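Local coordinates for protein aerobactin synthase IucA (Klebsiella pneumoniae subsp. pneumoniae, PDB 5JM8) that probably catalyses an ATP-dependent condensation step in the assembly of the siderophore aerobactin, as a member of the NRPS-independent siderophore (NIS) synthetase family, at residues A[42-45]-A[49-52]; A[140-145]-A[444-449]; A[261-266]-A[427-432]. All blocks are in the same frame, centred on the assembly; numbering follows the deposited sequence.

In the fold
Interactions 2 and 3 share the centre of the chain, their own centres about 3 Å apart, whereas interaction 1 lies about 32 Å from the chain centre, and its nearest atoms are about 21 Å from theirs. Interaction 1 joins two successive strands through backbone hydrogen bonds and aliphatic contacts, in a partly buried setting. The other two are buried, bring together segments far apart in sequence, and work through polar side chains, ATP and magnesium. Strands 431-435 and 440-445 are neighbours in one sheet, the first entered from the Q429-N430 loop, the second running on to R446 and D447. The two central contacts touch: E142 of interaction 2 reaches T263 of interaction 3, and R446 reaches the backbone of Q429.

Interaction 1 (A[42-45]-A[49-52]); sequences IPLG and ALHF
I42 and L50 form the antiparallel hydrogen-bonded pair that ties 42-45 to 49-52. I42 N donates to L50 O at 3.0 Å, and L50 N returns a nearly straight bond (174°) to I42 O at 3.1 Å. P43 and A49 follow as a non-hydrogen-bonded pair, where the A49 methyl CB rests 3.8 Å from P43 CA. The apolar contacts gather on the face that carries I42 and L50. I42 sends CG1 to the side of its backbone N (chi1 -58°), and the extended branch ends with CD1 3.6 Å from CE2 of the F52 ring. Next to the turn, L44 CD1 approaches L50 CG at 3.9 Å, the two leucines crossing at a slant. Helix 82-96 covers this face, with L85 and I89 on L50, while L71 of strand 64-72 touches both L44 and L50. Past P43, L44 and G45 lie opposite a single residue just ahead of A49, a classic beta bulge. The whole is a beta hairpin, the second and third strands of a five-stranded antiparallel sheet packed against a helix.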
# COMPACT_ATOMS: atom_id res chain seq x y z
N ILE A 42 -4.89 52.55 -13.59
CA ILE A 42 -3.79 53.03 -12.77
C ILE A 42 -3.13 54.21 -13.48
O ILE A 42 -2.37 54.01 -14.43
CB ILE A 42 -2.74 51.93 -12.51
CG1 ILE A 42 -3.40 50.73 -11.82
CG2 ILE A 42 -1.60 52.48 -11.66
CD1 ILE A 42 -2.50 49.52 -11.67
N PRO A 43 -3.42 55.44 -13.03
CA PRO A 43 -2.88 56.62 -13.72
C PRO A 43 -1.36 56.69 -13.67
O PRO A 43 -0.77 56.36 -12.65
CB PRO A 43 -3.50 57.79 -12.94
CG PRO A 43 -4.68 57.22 -12.25
CD PRO A 43 -4.32 55.82 -11.93
N LEU A 44 -0.75 57.12 -14.77
CA LEU A 44 0.70 57.28 -14.84
C LEU A 44 1.09 58.76 -14.84
O LEU A 44 2.27 59.10 -14.86
CB LEU A 44 1.26 56.61 -16.10
CG LEU A 44 1.13 55.08 -16.18
CD1 LEU A 44 1.58 54.59 -17.55
CD2 LEU A 44 1.93 54.41 -15.08
N GLY A 45 0.08 59.63 -14.82
CA GLY A 45 0.32 61.07 -14.87
C GLY A 45 0.70 61.52 -16.27
O GLY A 45 1.00 60.69 -17.13
N ALA A 49 -2.39 56.61 -18.72
CA ALA A 49 -2.82 55.64 -17.72
C ALA A 49 -2.83 54.22 -18.28
O ALA A 49 -2.88 54.03 -19.50
CB ALA A 49 -4.19 56.01 -17.20
N LEU A 50 -2.81 53.24 -17.39
CA LEU A 50 -2.88 51.83 -17.76
C LEU A 50 -4.29 51.30 -17.52
O LEU A 50 -4.82 51.45 -16.42
CB LEU A 50 -1.86 51.01 -16.98
CG LEU A 50 -0.39 51.28 -17.32
CD1 LEU A 50 0.53 50.66 -16.28
CD2 LEU A 50 -0.05 50.76 -18.72
N HIS A 51 -4.87 50.68 -18.54
CA HIS A 51 -6.22 50.13 -18.45
C HIS A 51 -6.23 48.61 -18.44
O HIS A 51 -5.88 47.97 -19.43
CB HIS A 51 -7.05 50.63 -19.63
CG HIS A 51 -7.44 52.07 -19.53
ND1 HIS A 51 -8.75 52.49 -19.64
CD2 HIS A 51 -6.71 53.19 -19.31
CE1 HIS A 51 -8.81 53.80 -19.51
NE2 HIS A 51 -7.58 54.25 -19.31
N PHE A 52 -6.65 48.04 -17.31
CA PHE A 52 -6.71 46.59 -17.14
C PHE A 52 -8.14 46.06 -17.22
O PHE A 52 -8.99 46.44 -16.41
CB PHE A 52 -6.10 46.18 -15.79
CG PHE A 52 -4.64 46.52 -15.67
CD1 PHE A 52 -3.67 45.67 -16.17
CD2 PHE A 52 -4.23 47.69 -15.04
CE1 PHE A 52 -2.33 45.97 -16.05
CE2 PHE A 52 -2.89 48.00 -14.92
CZ PHE A 52 -1.94 47.14 -15.43

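Interaction 2 (A[140-145]-A[444-449]); sequences EAEQAL and IYRDCQ. With ATP (adenosine-5'-triphosphate), chain I.
E142, on the 138-142 helix, and R446, just past strand 440-445, face each other with CA atoms 12.5 Å apart, so the two backbones stay well separated and only long side chains bridge them. The contact is a buried salt bridge on the border of the ATP pocket. The side chains come from opposite directions. R446 presents the NH1 and NH2 end of its guanidinium, and both nitrogens hold one oxygen: E142 OE2 is 2.9 Å from NH1 and 3.2 Å from NH2. OE2 lies almost in the guanidinium plane, yet the carboxylate stands 83° to it, so that NH1 meets OE2 from above the carboxylate and NH2 comes closer to its plane on the syn side. A bend at chi3 (68°) turns the end of R446 toward the glutamate, leaving NE 3.6 Å from ATP O2G. Each partner has a further bond, E142 OE1 with T263 OG1 and R446 NH2 with Q429 O, which probably fix the rotation of both groups; E142 thus stands behind R446, which itself lines the pocket. L145 CD2 packs 3.5 Å from ATP C8. D447 belongs to the magnesium site with Q429 and N430, and its OD1 forms a salt bridge with K278. The same OD1 closes an Asx turn, accepting from Q449 N at 3.2 Å on its anti side but tilted out of the carboxylate plane.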
# COMPACT_ATOMS: atom_id res chain seq x y z
N GLU A 140 2.43 16.52 -1.90
CA GLU A 140 1.90 17.06 -3.14
C GLU A 140 1.49 18.52 -2.98
O GLU A 140 1.82 19.36 -3.83
CB GLU A 140 0.69 16.24 -3.61
CG GLU A 140 1.05 14.86 -4.14
CD GLU A 140 -0.17 14.02 -4.49
OE1 GLU A 140 -1.17 14.08 -3.75
OE2 GLU A 140 -0.13 13.32 -5.52
N ALA A 141 0.79 18.83 -1.90
CA ALA A 141 0.32 20.19 -1.65
C ALA A 141 1.49 21.14 -1.43
O ALA A 141 1.46 22.29 -1.86
CB ALA A 141 -0.61 20.21 -0.45
N GLU A 142 2.53 20.66 -0.75
CA GLU A 142 3.67 21.50 -0.40
C GLU A 142 4.48 21.92 -1.62
O GLU A 142 5.26 22.87 -1.54
CB GLU A 142 4.59 20.77 0.58
CG GLU A 142 4.04 20.65 1.99
CD GLU A 142 3.79 22.00 2.64
OE1 GLU A 142 4.52 22.96 2.34
OE2 GLU A 142 2.85 22.09 3.46
N GLN A 143 4.31 21.21 -2.73
CA GLN A 143 5.05 21.51 -3.95
C GLN A 143 4.14 21.96 -5.08
O GLN A 143 4.58 22.09 -6.23
CB GLN A 143 5.85 20.28 -4.39
CG GLN A 143 6.95 19.90 -3.41
CD GLN A 143 7.78 18.72 -3.90
OE1 GLN A 143 7.27 17.83 -4.59
NE2 GLN A 143 9.06 18.72 -3.56
N ALA A 144 2.88 22.22 -4.77
CA ALA A 144 1.89 22.59 -5.78
C ALA A 144 1.72 24.10 -5.90
O ALA A 144 0.94 24.58 -6.73
CB ALA A 144 0.55 21.94 -5.46
N LEU A 145 2.44 24.85 -5.07
CA LEU A 145 2.39 26.31 -5.14
C LEU A 145 3.39 26.85 -6.16
O LEU A 145 4.60 26.82 -5.93
CB LEU A 145 2.66 26.92 -3.76
CG LEU A 145 2.59 28.45 -3.65
CD1 LEU A 145 1.17 28.94 -3.88
CD2 LEU A 145 3.11 28.93 -2.31
N ILE A 444 -3.37 21.58 11.82
CA ILE A 444 -2.00 21.41 12.26
C ILE A 444 -1.21 22.68 11.95
O ILE A 444 -1.04 23.05 10.78
CB ILE A 444 -1.32 20.19 11.61
CG1 ILE A 444 -2.13 18.92 11.89
CG2 ILE A 444 0.10 20.03 12.14
CD1 ILE A 444 -1.61 17.68 11.19
N TYR A 445 -0.74 23.36 13.00
CA TYR A 445 0.03 24.58 12.85
C TYR A 445 1.51 24.28 12.73
O TYR A 445 2.03 23.40 13.41
CB TYR A 445 -0.22 25.53 14.02
CG TYR A 445 0.64 26.78 13.96
CD1 TYR A 445 0.22 27.90 13.26
CD2 TYR A 445 1.88 26.82 14.59
CE1 TYR A 445 1.00 29.04 13.20
CE2 TYR A 445 2.67 27.95 14.54
CZ TYR A 445 2.23 29.06 13.84
OH TYR A 445 3.01 30.18 13.78
N ARG A 446 2.18 25.06 11.88
CA ARG A 446 3.60 24.89 11.59
C ARG A 446 4.32 26.23 11.71
O ARG A 446 3.70 27.28 11.55
CB ARG A 446 3.77 24.29 10.20
CG ARG A 446 5.16 24.43 9.62
CD ARG A 446 5.23 23.78 8.27
NE ARG A 446 4.44 24.49 7.27
CZ ARG A 446 4.04 23.96 6.12
NH1 ARG A 446 4.36 22.70 5.83
NH2 ARG A 446 3.33 24.67 5.26
N ASP A 447 5.62 26.17 11.98
CA ASP A 447 6.49 27.35 12.11
C ASP A 447 6.33 28.00 13.48
O ASP A 447 5.51 28.90 13.67
CB ASP A 447 6.21 28.37 11.00
CG ASP A 447 7.31 29.41 10.87
OD1 ASP A 447 8.21 29.44 11.73
OD2 ASP A 447 7.27 30.20 9.90
N CYS A 448 7.14 27.54 14.43
CA CYS A 448 7.09 28.03 15.80
C CYS A 448 7.84 29.35 15.95
O CYS A 448 7.82 29.97 17.01
CB CYS A 448 7.66 26.98 16.74
SG CYS A 448 6.88 25.36 16.54
N GLN A 449 8.51 29.77 14.88
CA GLN A 449 9.17 31.07 14.86
C GLN A 449 8.14 32.19 14.96
O GLN A 449 8.47 33.32 15.32
CB GLN A 449 10.00 31.22 13.58
CG GLN A 449 10.86 32.47 13.52
CD GLN A 449 11.72 32.53 12.27
OE1 GLN A 449 11.78 31.57 11.50
NE2 GLN A 449 12.39 33.65 12.06
PG ATP I . 8.51 27.05 7.69
O1G ATP I . 9.21 25.86 7.07
O2G ATP I . 7.00 26.96 7.62
O3G ATP I . 9.02 27.41 9.06
PB ATP I . 9.34 29.77 7.11
O1B ATP I . 10.31 30.24 6.05
O2B ATP I . 9.74 29.82 8.56
O3B ATP I . 8.85 28.28 6.70
PA ATP I . 7.82 32.18 6.79
O1A ATP I . 9.00 32.82 7.46
O2A ATP I . 6.42 32.54 7.23
O3A ATP I . 7.95 30.58 6.92
O5' ATP I . 7.88 32.40 5.20
C5' ATP I . 6.85 31.84 4.40
C4' ATP I . 7.35 31.45 3.02
O4' ATP I . 6.23 30.96 2.27
C3' ATP I . 7.94 32.62 2.24
O3' ATP I . 9.21 32.25 1.71
C2' ATP I . 6.94 32.91 1.13
O2' ATP I . 7.60 33.16 -0.12
C1' ATP I . 6.09 31.66 1.03
N9 ATP I . 4.66 31.99 0.83
C8 ATP I . 3.94 31.58 -0.23
N7 ATP I . 2.66 32.03 -0.15
C5 ATP I . 2.56 32.74 0.98
C6 ATP I . 1.49 33.49 1.67
N6 ATP I . 0.25 33.55 1.11
N1 ATP I . 1.79 34.10 2.84
C2 ATP I . 3.02 34.04 3.38
N3 ATP I . 4.04 33.37 2.80
C4 ATP I . 3.88 32.72 1.63

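Interaction 3 (A[261-266]-A[427-432]); sequences PTTSSR and HQQNIL. With MG (magnesium ion), chain J; ATP (adenosine-5'-triphosphate), chain I.
T263 sits in a type I turn running from T262 to S265, and Q429 in the loop that leads into strand 431-435, their CA atoms 7.4 Å apart. No backbone bond joins the segments; the link is the amide of Q429. Its CG lies opposite the backbone N (chi1 -173°), and a bend at chi2 (-99°) turns the amide so that its two ends face different partners. NE2 donates to T263 OG1 at 2.9 Å, nearly straight (163°) and in the amide plane, while OE1 binds the magnesium ion at 2.3 Å. T263 OG1, in the second shell, is bonded in turn to E142, which probably steadies the hydroxyl that orients the metal-binding amide. NE2 of Q429 also makes a weak bond to ATP O2G. N430, the next residue, places OD1 2.0 Å from the magnesium, which ATP O3A joins at 2.5 Å; the ND2 of N430 is bonded to the backbone carbonyl of L425. This is the triphosphate and magnesium site of an IucA/IucC-type NIS synthetase, with D447 completing the protein part of the metal site. From the other side the turn and the residue after it hold the phosphates. S264 OG donates to ATP O1G at 2.6 Å. R266 sets its guanidinium edge against the beta phosphate, NE reaching O1B at 3.2 Å and NH1 reaching O2B at 3.2 Å; these bonds would help to offset the phosphate charge. Farther along ATP, H427 lies with one ring face under O2A of the alpha phosphate, and the ring of Y485 meets it edge-to-face.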
# COMPACT_ATOMS: atom_id res chain seq x y z
N PRO A 261 11.79 19.59 -0.69
CA PRO A 261 11.63 20.97 -0.23
C PRO A 261 10.16 21.39 -0.22
O PRO A 261 9.45 21.13 -1.19
CB PRO A 261 12.43 21.80 -1.25
CG PRO A 261 12.63 20.90 -2.42
CD PRO A 261 12.67 19.51 -1.88
N THR A 262 9.71 21.99 0.88
CA THR A 262 8.31 22.39 1.02
C THR A 262 8.12 23.83 0.54
O THR A 262 9.03 24.43 -0.02
CB THR A 262 7.83 22.26 2.48
OG1 THR A 262 8.52 23.20 3.30
CG2 THR A 262 8.09 20.85 2.99
N THR A 263 6.92 24.36 0.76
CA THR A 263 6.58 25.72 0.34
C THR A 263 7.62 26.76 0.75
O THR A 263 7.82 27.76 0.05
CB THR A 263 5.21 26.15 0.91
OG1 THR A 263 5.09 25.70 2.26
CG2 THR A 263 4.07 25.58 0.08
N SER A 264 8.29 26.52 1.88
CA SER A 264 9.25 27.47 2.42
C SER A 264 10.68 27.18 1.97
O SER A 264 11.62 27.87 2.37
CB SER A 264 9.19 27.46 3.95
OG SER A 264 9.34 26.15 4.45
N SER A 265 10.83 26.14 1.16
CA SER A 265 12.12 25.74 0.58
C SER A 265 13.14 25.26 1.63
O SER A 265 13.72 24.18 1.47
CB SER A 265 12.74 26.90 -0.22
OG SER A 265 11.89 27.28 -1.29
N ARG A 266 13.36 26.04 2.68
CA ARG A 266 14.37 25.67 3.68
C ARG A 266 13.89 24.55 4.58
O ARG A 266 14.70 23.93 5.28
CB ARG A 266 14.76 26.88 4.52
CG ARG A 266 13.64 27.52 5.34
CD ARG A 266 14.24 28.48 6.35
NE ARG A 266 13.27 29.39 6.95
CZ ARG A 266 13.59 30.34 7.83
NH1 ARG A 266 12.65 31.13 8.34
NH2 ARG A 266 14.85 30.49 8.22
N HIS A 427 0.08 32.05 9.08
CA HIS A 427 0.04 32.34 7.65
C HIS A 427 -0.93 31.40 6.96
O HIS A 427 -1.45 30.46 7.55
CB HIS A 427 1.41 32.16 6.99
CG HIS A 427 2.44 33.16 7.41
ND1 HIS A 427 3.36 32.92 8.40
CD2 HIS A 427 2.71 34.40 6.94
CE1 HIS A 427 4.14 33.97 8.54
NE2 HIS A 427 3.77 34.89 7.66
N GLN A 428 -1.15 31.66 5.69
CA GLN A 428 -1.79 30.70 4.81
C GLN A 428 -0.83 29.54 4.54
O GLN A 428 -1.23 28.49 4.02
CB GLN A 428 -2.16 31.38 3.50
CG GLN A 428 -3.27 30.71 2.76
CD GLN A 428 -3.60 31.43 1.48
OE1 GLN A 428 -4.30 30.88 0.63
NE2 GLN A 428 -3.12 32.66 1.33
N GLN A 429 0.43 29.75 4.89
CA GLN A 429 1.48 28.75 4.70
C GLN A 429 1.81 28.02 6.01
O GLN A 429 2.44 26.96 5.99
CB GLN A 429 2.73 29.41 4.12
CG GLN A 429 3.84 28.45 3.73
CD GLN A 429 4.94 28.32 4.77
OE1 GLN A 429 4.98 29.07 5.75
NE2 GLN A 429 5.85 27.37 4.55
N ASN A 430 1.40 28.59 7.14
CA ASN A 430 1.58 27.94 8.44
C ASN A 430 0.37 27.11 8.83
O ASN A 430 0.39 26.40 9.83
CB ASN A 430 1.85 28.98 9.52
CG ASN A 430 3.19 29.66 9.36
OD1 ASN A 430 4.04 29.20 8.60
ND2 ASN A 430 3.40 30.75 10.08
N ILE A 431 -0.69 27.22 8.04
CA ILE A 431 -1.93 26.48 8.29
C ILE A 431 -2.01 25.21 7.45
O ILE A 431 -2.14 25.28 6.23
CB ILE A 431 -3.16 27.36 7.99
CG1 ILE A 431 -3.27 28.47 9.03
CG2 ILE A 431 -4.43 26.52 8.02
CD1 ILE A 431 -4.20 29.60 8.63
N LEU A 432 -1.95 24.07 8.12
CA LEU A 432 -2.21 22.78 7.48
C LEU A 432 -3.64 22.37 7.81
O LEU A 432 -4.00 22.18 8.97
CB LEU A 432 -1.22 21.72 7.94
CG LEU A 432 0.26 22.09 7.78
CD1 LEU A 432 1.16 21.03 8.40
CD2 LEU A 432 0.61 22.29 6.31
MG MG J . 5.83 29.56 7.82
PG ATP I . 8.51 27.05 7.69
O1G ATP I . 9.21 25.86 7.07
O2G ATP I . 7.00 26.96 7.62
O3G ATP I . 9.02 27.41 9.06
PB ATP I . 9.34 29.77 7.11
O1B ATP I . 10.31 30.24 6.05
O2B ATP I . 9.74 29.82 8.56
O3B ATP I . 8.85 28.28 6.70
PA ATP I . 7.82 32.18 6.79
O1A ATP I . 9.00 32.82 7.46
O2A ATP I . 6.42 32.54 7.23
O3A ATP I . 7.95 30.58 6.92
O5' ATP I . 7.88 32.40 5.20
C5' ATP I . 6.85 31.84 4.40
C4' ATP I . 7.35 31.45 3.02
O4' ATP I . 6.23 30.96 2.27
C3' ATP I . 7.94 32.62 2.24
O3' ATP I . 9.21 32.25 1.71
C2' ATP I . 6.94 32.91 1.13
O2' ATP I . 7.60 33.16 -0.12
C1' ATP I . 6.09 31.66 1.03
N9 ATP I . 4.66 31.99 0.83
C8 ATP I . 3.94 31.58 -0.23
N7 ATP I . 2.66 32.03 -0.15
C5 ATP I . 2.56 32.74 0.98
C6 ATP I . 1.49 33.49 1.67
N6 ATP I . 0.25 33.55 1.11
N1 ATP I . 1.79 34.10 2.84
C2 ATP I . 3.02 34.04 3.38
N3 ATP I . 4.04 33.37 2.80
C4 ATP I . 3.88 32.72 1.63